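Local structure of nucleoporin NUP170 (Chaetomium thermophilum, 5HAX) at residues Y29-S43 with A420-I432. The protein is a large scaffold nucleoporin, probably helping to build the inner ring of the nuclear pore complex through a beta-propeller followed by a helical domain. Sequence-based numbering, arbitrary orientation.
With EDO (1,2-ethanediol), chain G.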
loop_
_atom_site.group_PDB
_atom_site.type_symbol
_atom_site.label_atom_id
_atom_site.label_comp_id
_atom_site.label_asym_id
_atom_site.label_seq_id
_atom_site.Cartn_x
_atom_site.Cartn_y
_atom_site.Cartn_z
ATOM N N TYR A 29 -10.419 -16.053 -0.598
ATOM C CA TYR A 29 -9.442 -16.964 -0.015
ATOM C C TYR A 29 -9.343 -16.834 1.498
ATOM O O TYR A 29 -8.496 -17.495 2.110
ATOM C CB TYR A 29 -8.062 -16.774 -0.671
ATOM C CG TYR A 29 -7.345 -15.459 -0.437
ATOM C CD1 TYR A 29 -7.383 -14.444 -1.385
ATOM C CD2 TYR A 29 -6.582 -15.255 0.706
ATOM C CE1 TYR A 29 -6.707 -13.252 -1.186
ATOM C CE2 TYR A 29 -5.905 -14.069 0.913
ATOM C CZ TYR A 29 -5.968 -13.073 -0.035
ATOM O OH TYR A 29 -5.291 -11.893 0.173
ATOM N N CYS A 30 -10.200 -16.018 2.118
ATOM C CA CYS A 30 -10.374 -16.011 3.566
ATOM C C CYS A 30 -11.823 -16.346 3.891
ATOM O O CYS A 30 -12.481 -15.631 4.653
ATOM C CB CYS A 30 -9.981 -14.655 4.163
ATOM S SG CYS A 30 -8.210 -14.302 4.121
ATOM N N ARG A 31 -12.330 -17.426 3.300
ATOM C CA ARG A 31 -13.703 -17.835 3.527
ATOM C C ARG A 31 -13.873 -18.324 4.962
ATOM O O ARG A 31 -12.891 -18.641 5.637
ATOM C CB ARG A 31 -14.100 -18.936 2.547
ATOM C CG ARG A 31 -14.308 -18.460 1.118
ATOM C CD ARG A 31 -14.434 -19.639 0.174
ATOM N NE ARG A 31 -13.183 -20.387 0.082
ATOM C CZ ARG A 31 -13.081 -21.632 -0.371
ATOM N NH1 ARG A 31 -14.161 -22.291 -0.773
ATOM N NH2 ARG A 31 -11.895 -22.224 -0.415
ATOM N N PRO A 32 -15.111 -18.387 5.450
ATOM C CA PRO A 32 -15.345 -18.852 6.824
ATOM C C PRO A 32 -14.616 -20.157 7.110
ATOM O O PRO A 32 -14.729 -21.133 6.366
ATOM C CB PRO A 32 -16.865 -19.022 6.880
ATOM C CG PRO A 32 -17.383 -18.031 5.893
ATOM C CD PRO A 32 -16.359 -17.964 4.790
ATOM N N GLY A 33 -13.851 -20.158 8.198
ATOM C CA GLY A 33 -12.963 -21.259 8.525
ATOM C C GLY A 33 -11.659 -20.751 9.104
ATOM O O GLY A 33 -11.641 -19.700 9.750
ATOM N N ALA A 34 -10.558 -21.465 8.877
ATOM C CA ALA A 34 -9.275 -21.066 9.437
ATOM C C ALA A 34 -8.149 -21.575 8.550
ATOM O O ALA A 34 -8.346 -22.437 7.688
ATOM C CB ALA A 34 -9.109 -21.583 10.869
ATOM N N SER A 35 -6.955 -21.032 8.780
ATOM C CA SER A 35 -5.780 -21.399 8.004
ATOM C C SER A 35 -4.526 -21.232 8.849
ATOM O O SER A 35 -4.464 -20.380 9.738
ATOM C CB SER A 35 -5.661 -20.547 6.734
ATOM O OG SER A 35 -4.388 -20.707 6.133
ATOM N N SER A 36 -3.524 -22.068 8.553
ATOM C CA SER A 36 -2.187 -21.944 9.123
ATOM C C SER A 36 -1.125 -22.119 8.041
ATOM O O SER A 36 -0.034 -22.637 8.309
ATOM C CB SER A 36 -1.966 -22.961 10.248
ATOM O OG SER A 36 -2.041 -24.291 9.764
ATOM N N ASP A 37 -1.429 -21.688 6.818
ATOM C CA ASP A 37 -0.550 -21.903 5.675
ATOM C C ASP A 37 0.561 -20.857 5.659
ATOM O O ASP A 37 0.294 -19.661 5.506
ATOM C CB ASP A 37 -1.355 -21.843 4.378
ATOM C CG ASP A 37 -2.351 -22.979 4.256
ATOM O OD1 ASP A 37 -1.962 -24.055 3.754
ATOM O OD2 ASP A 37 -3.520 -22.797 4.657
ATOM N N TYR A 38 1.804 -21.313 5.801
ATOM C CA TYR A 38 2.971 -20.449 5.719
ATOM C C TYR A 38 4.090 -21.177 4.994
ATOM O O TYR A 38 4.243 -22.395 5.121
ATOM C CB TYR A 38 3.503 -20.033 7.102
ATOM C CG TYR A 38 2.571 -19.195 7.949
ATOM C CD1 TYR A 38 2.593 -17.808 7.878
ATOM C CD2 TYR A 38 1.691 -19.790 8.844
ATOM C CE1 TYR A 38 1.752 -17.039 8.659
ATOM C CE2 TYR A 38 0.846 -19.027 9.629
ATOM C CZ TYR A 38 0.885 -17.655 9.534
ATOM O OH TYR A 38 0.046 -16.896 10.316
ATOM N N GLU A 39 4.870 -20.417 4.232
ATOM C CA GLU A 39 6.217 -20.817 3.839
ATOM C C GLU A 39 7.169 -19.793 4.442
ATOM O O GLU A 39 7.159 -18.621 4.048
ATOM C CB GLU A 39 6.380 -20.903 2.323
ATOM C CG GLU A 39 7.674 -21.598 1.911
ATOM C CD GLU A 39 7.900 -21.607 0.410
ATOM O OE1 GLU A 39 6.941 -21.339 -0.344
ATOM O OE2 GLU A 39 9.042 -21.884 -0.012
ATOM N N MET A 40 7.969 -20.227 5.411
ATOM C CA MET A 40 8.888 -19.343 6.111
ATOM C C MET A 40 10.214 -19.262 5.367
ATOM O O MET A 40 10.694 -20.256 4.817
ATOM C CB MET A 40 9.123 -19.837 7.539
ATOM C CG MET A 40 7.888 -19.772 8.425
ATOM S SD MET A 40 7.287 -18.090 8.683
ATOM C CE MET A 40 8.683 -17.347 9.523
ATOM N N GLN A 41 10.799 -18.066 5.359
ATOM C CA GLN A 41 12.075 -17.810 4.709
ATOM C C GLN A 41 13.029 -17.178 5.708
ATOM O O GLN A 41 12.630 -16.330 6.511
ATOM C CB GLN A 41 11.914 -16.877 3.499
ATOM C CG GLN A 41 10.872 -17.326 2.485
ATOM C CD GLN A 41 11.287 -18.569 1.724
ATOM O OE1 GLN A 41 12.389 -19.088 1.904
ATOM N NE2 GLN A 41 10.401 -19.054 0.863
ATOM N N SER A 42 14.289 -17.599 5.661
ATOM C CA SER A 42 15.316 -16.948 6.457
ATOM C C SER A 42 15.478 -15.503 5.998
ATOM O O SER A 42 15.339 -15.185 4.814
ATOM C CB SER A 42 16.640 -17.702 6.338
ATOM O OG SER A 42 17.576 -17.244 7.297
ATOM N N SER A 43 15.757 -14.614 6.955
ATOM C CA SER A 43 15.824 -13.191 6.633
ATOM C C SER A 43 16.976 -12.876 5.688
ATOM O O SER A 43 16.909 -11.893 4.941
ATOM C CB SER A 43 15.956 -12.364 7.909
ATOM O OG SER A 43 17.106 -12.735 8.649
ATOM N N ALA A 420 -11.390 -22.235 -7.733
ATOM C CA ALA A 420 -11.599 -21.214 -6.713
ATOM C C ALA A 420 -11.859 -21.827 -5.344
ATOM O O ALA A 420 -11.515 -21.226 -4.320
ATOM C CB ALA A 420 -12.762 -20.308 -7.117
ATOM N N SER A 421 -12.462 -23.017 -5.299
ATOM C CA SER A 421 -12.758 -23.662 -4.026
ATOM C C SER A 421 -11.506 -24.141 -3.304
ATOM O O SER A 421 -11.597 -24.502 -2.126
ATOM C CB SER A 421 -13.705 -24.843 -4.247
ATOM O OG SER A 421 -13.077 -25.868 -4.997
ATOM N N ALA A 422 -10.356 -24.160 -3.974
ATOM C CA ALA A 422 -9.096 -24.557 -3.362
ATOM C C ALA A 422 -8.304 -23.373 -2.822
ATOM O O ALA A 422 -7.175 -23.561 -2.358
ATOM C CB ALA A 422 -8.243 -25.327 -4.374
ATOM N N LEU A 423 -8.867 -22.169 -2.864
ATOM C CA LEU A 423 -8.144 -20.980 -2.433
ATOM C C LEU A 423 -7.977 -20.964 -0.919
ATOM O O LEU A 423 -8.944 -21.150 -0.172
ATOM C CB LEU A 423 -8.883 -19.723 -2.887
ATOM C CG LEU A 423 -8.681 -19.303 -4.343
ATOM C CD1 LEU A 423 -9.683 -18.226 -4.724
ATOM C CD2 LEU A 423 -7.256 -18.821 -4.570
ATOM N N LYS A 424 -6.746 -20.726 -0.470
ATOM C CA LYS A 424 -6.439 -20.546 0.941
ATOM C C LYS A 424 -5.525 -19.339 1.102
ATOM O O LYS A 424 -4.907 -18.867 0.144
ATOM C CB LYS A 424 -5.770 -21.789 1.541
ATOM C CG LYS A 424 -6.542 -23.081 1.332
ATOM C CD LYS A 424 -5.978 -24.198 2.196
ATOM C CE LYS A 424 -6.357 -25.571 1.668
ATOM N NZ LYS A 424 -5.158 -26.321 1.200
ATOM N N TYR A 425 -5.441 -18.848 2.340
ATOM C CA TYR A 425 -4.631 -17.675 2.670
ATOM C C TYR A 425 -3.162 -18.090 2.804
ATOM O O TYR A 425 -2.570 -18.095 3.886
ATOM C CB TYR A 425 -5.153 -17.024 3.945
ATOM C CG TYR A 425 -4.509 -15.701 4.322
ATOM C CD1 TYR A 425 -3.574 -15.084 3.499
ATOM C CD2 TYR A 425 -4.839 -15.070 5.518
ATOM C CE1 TYR A 425 -2.992 -13.881 3.855
ATOM C CE2 TYR A 425 -4.261 -13.870 5.879
ATOM C CZ TYR A 425 -3.339 -13.280 5.046
ATOM O OH TYR A 425 -2.763 -12.084 5.409
ATOM N N PHE A 426 -2.570 -18.440 1.665
ATOM C CA PHE A 426 -1.146 -18.745 1.627
ATOM C C PHE A 426 -0.334 -17.491 1.933
ATOM O O PHE A 426 -0.695 -16.385 1.525
ATOM C CB PHE A 426 -0.753 -19.302 0.258
ATOM C CG PHE A 426 -1.538 -20.517 -0.156
ATOM C CD1 PHE A 426 -1.321 -21.741 0.454
ATOM C CD2 PHE A 426 -2.483 -20.438 -1.166
ATOM C CE1 PHE A 426 -2.039 -22.860 0.071
ATOM C CE2 PHE A 426 -3.203 -21.553 -1.553
ATOM C CZ PHE A 426 -2.980 -22.763 -0.934
ATOM N N GLU A 427 0.774 -17.668 2.656
ATOM C CA GLU A 427 1.618 -16.549 3.055
ATOM C C GLU A 427 3.091 -16.914 2.941
ATOM O O GLU A 427 3.478 -18.075 3.098
ATOM C CB GLU A 427 1.331 -16.101 4.501
ATOM C CG GLU A 427 0.081 -15.248 4.670
ATOM C CD GLU A 427 -0.041 -14.666 6.067
ATOM O OE1 GLU A 427 0.192 -13.450 6.230
ATOM O OE2 GLU A 427 -0.370 -15.423 7.003
ATOM N N GLN A 428 3.902 -15.896 2.661
ATOM C CA GLN A 428 5.353 -15.949 2.793
ATOM C C GLN A 428 5.743 -15.129 4.016
ATOM O O GLN A 428 5.304 -13.985 4.157
ATOM C CB GLN A 428 6.041 -15.391 1.543
ATOM C CG GLN A 428 5.823 -16.205 0.271
ATOM C CD GLN A 428 6.679 -17.453 0.212
ATOM O OE1 GLN A 428 7.837 -17.447 0.631
ATOM N NE2 GLN A 428 6.115 -18.530 -0.314
ATOM N N GLY A 429 6.565 -15.710 4.895
ATOM C CA GLY A 429 6.899 -15.076 6.153
ATOM C C GLY A 429 8.392 -15.083 6.420
ATOM O O GLY A 429 9.156 -15.833 5.812
ATOM N N THR A 430 8.795 -14.223 7.353
ATOM C CA THR A 430 10.191 -14.136 7.766
ATOM C C THR A 430 10.275 -13.443 9.119
ATOM O O THR A 430 9.363 -12.717 9.525
ATOM C CB THR A 430 11.042 -13.386 6.731
ATOM O OG1 THR A 430 12.426 -13.464 7.096
ATOM C CG2 THR A 430 10.622 -11.922 6.636
ATOM N N TRP A 431 11.396 -13.672 9.803
ATOM C CA TRP A 431 11.694 -13.066 11.098
ATOM C C TRP A 431 12.829 -12.064 10.934
ATOM O O TRP A 431 13.925 -12.434 10.501
ATOM C CB TRP A 431 12.096 -14.123 12.124
ATOM C CG TRP A 431 10.969 -14.905 12.698
ATOM C CD1 TRP A 431 10.552 -16.144 12.312
ATOM C CD2 TRP A 431 10.120 -14.513 13.783
ATOM N NE1 TRP A 431 9.491 -16.548 13.087
ATOM C CE2 TRP A 431 9.207 -15.565 13.998
ATOM C CE3 TRP A 431 10.043 -13.376 14.592
ATOM C CZ2 TRP A 431 8.228 -15.513 14.987
ATOM C CZ3 TRP A 431 9.068 -13.324 15.574
ATOM C CH2 TRP A 431 8.174 -14.386 15.763
ATOM N N ILE A 432 12.579 -10.812 11.309
ATOM C CA ILE A 432 13.592 -9.761 11.300
ATOM C C ILE A 432 13.974 -9.476 12.745
ATOM O O ILE A 432 13.122 -9.092 13.556
ATOM C CB ILE A 432 13.089 -8.495 10.592
ATOM C CG1 ILE A 432 12.946 -8.771 9.093
ATOM C CG2 ILE A 432 14.048 -7.327 10.830
ATOM C CD1 ILE A 432 12.180 -7.713 8.343
HETATM C C1 EDO G . -15.794 -13.724 3.699
HETATM O O1 EDO G . -15.359 -14.800 2.861
HETATM C C2 EDO G . -16.052 -14.245 5.108
HETATM O O2 EDO G . -14.887 -14.927 5.585
HETATM O O HOH W 1 -7.709 -19.580 4.093
HETATM O O HOH W 2 -10.627 -19.889 1.614
HETATM O O HOH W 3 -3.470 -26.223 3.582
HETATM O O HOH W 4 13.175 -16.364 9.246
HETATM O O HOH W 5 15.334 -15.059 9.773
#
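Strand 39-41 pairs in parallel with the start of strand 427-432: Glu39 N donates to Glu427 O, Glu39 O accepts from Gly429 N, and Gln41 N reaches Gly429 O at 2.8 Å. On the face carrying Glu39 and Gln41, the bent side chain of Gln428 serves both. Its NE2, also bonded to Asp410, meets Glu39 OE1 from above the carboxylate plane (2.9 Å), while its OE1 takes Gln41 NE2 on an in-plane lone pair at 3.0 Å, nearly straight at 172°, the two amides almost coplanar. There too the chi1 of Thr430 (-173°) sets OG1 toward Gln41 O, to which it donates. On the other face Met40, bent at chi2 and chi3, lays SD over Gly429 and sets CE 3.6 Å from Trp431 CD1.

At the other end, Arg31 NH2 grips two carbonyls, Leu423 O on a lone pair in its carbonyl plane (3.1 Å) and Ser421 O from well above its plane. The Tyr29 and Tyr425 rings meet obliquely, and Cys30 SG lies 3.7 Å from Tyr425 CD2. Between these ends Glu427 OE2 sits 3.1 Å from Tyr38 CE1, held by salt bridges to Lys348 and Arg318.

Strand 39-41 thus adds a parallel outer strand to the antiparallel sheet 380-433, clasping an N-terminal segment onto a propeller blade by directional bonds, whereas the Tyr29 end relies more on ring packing and bridging waters.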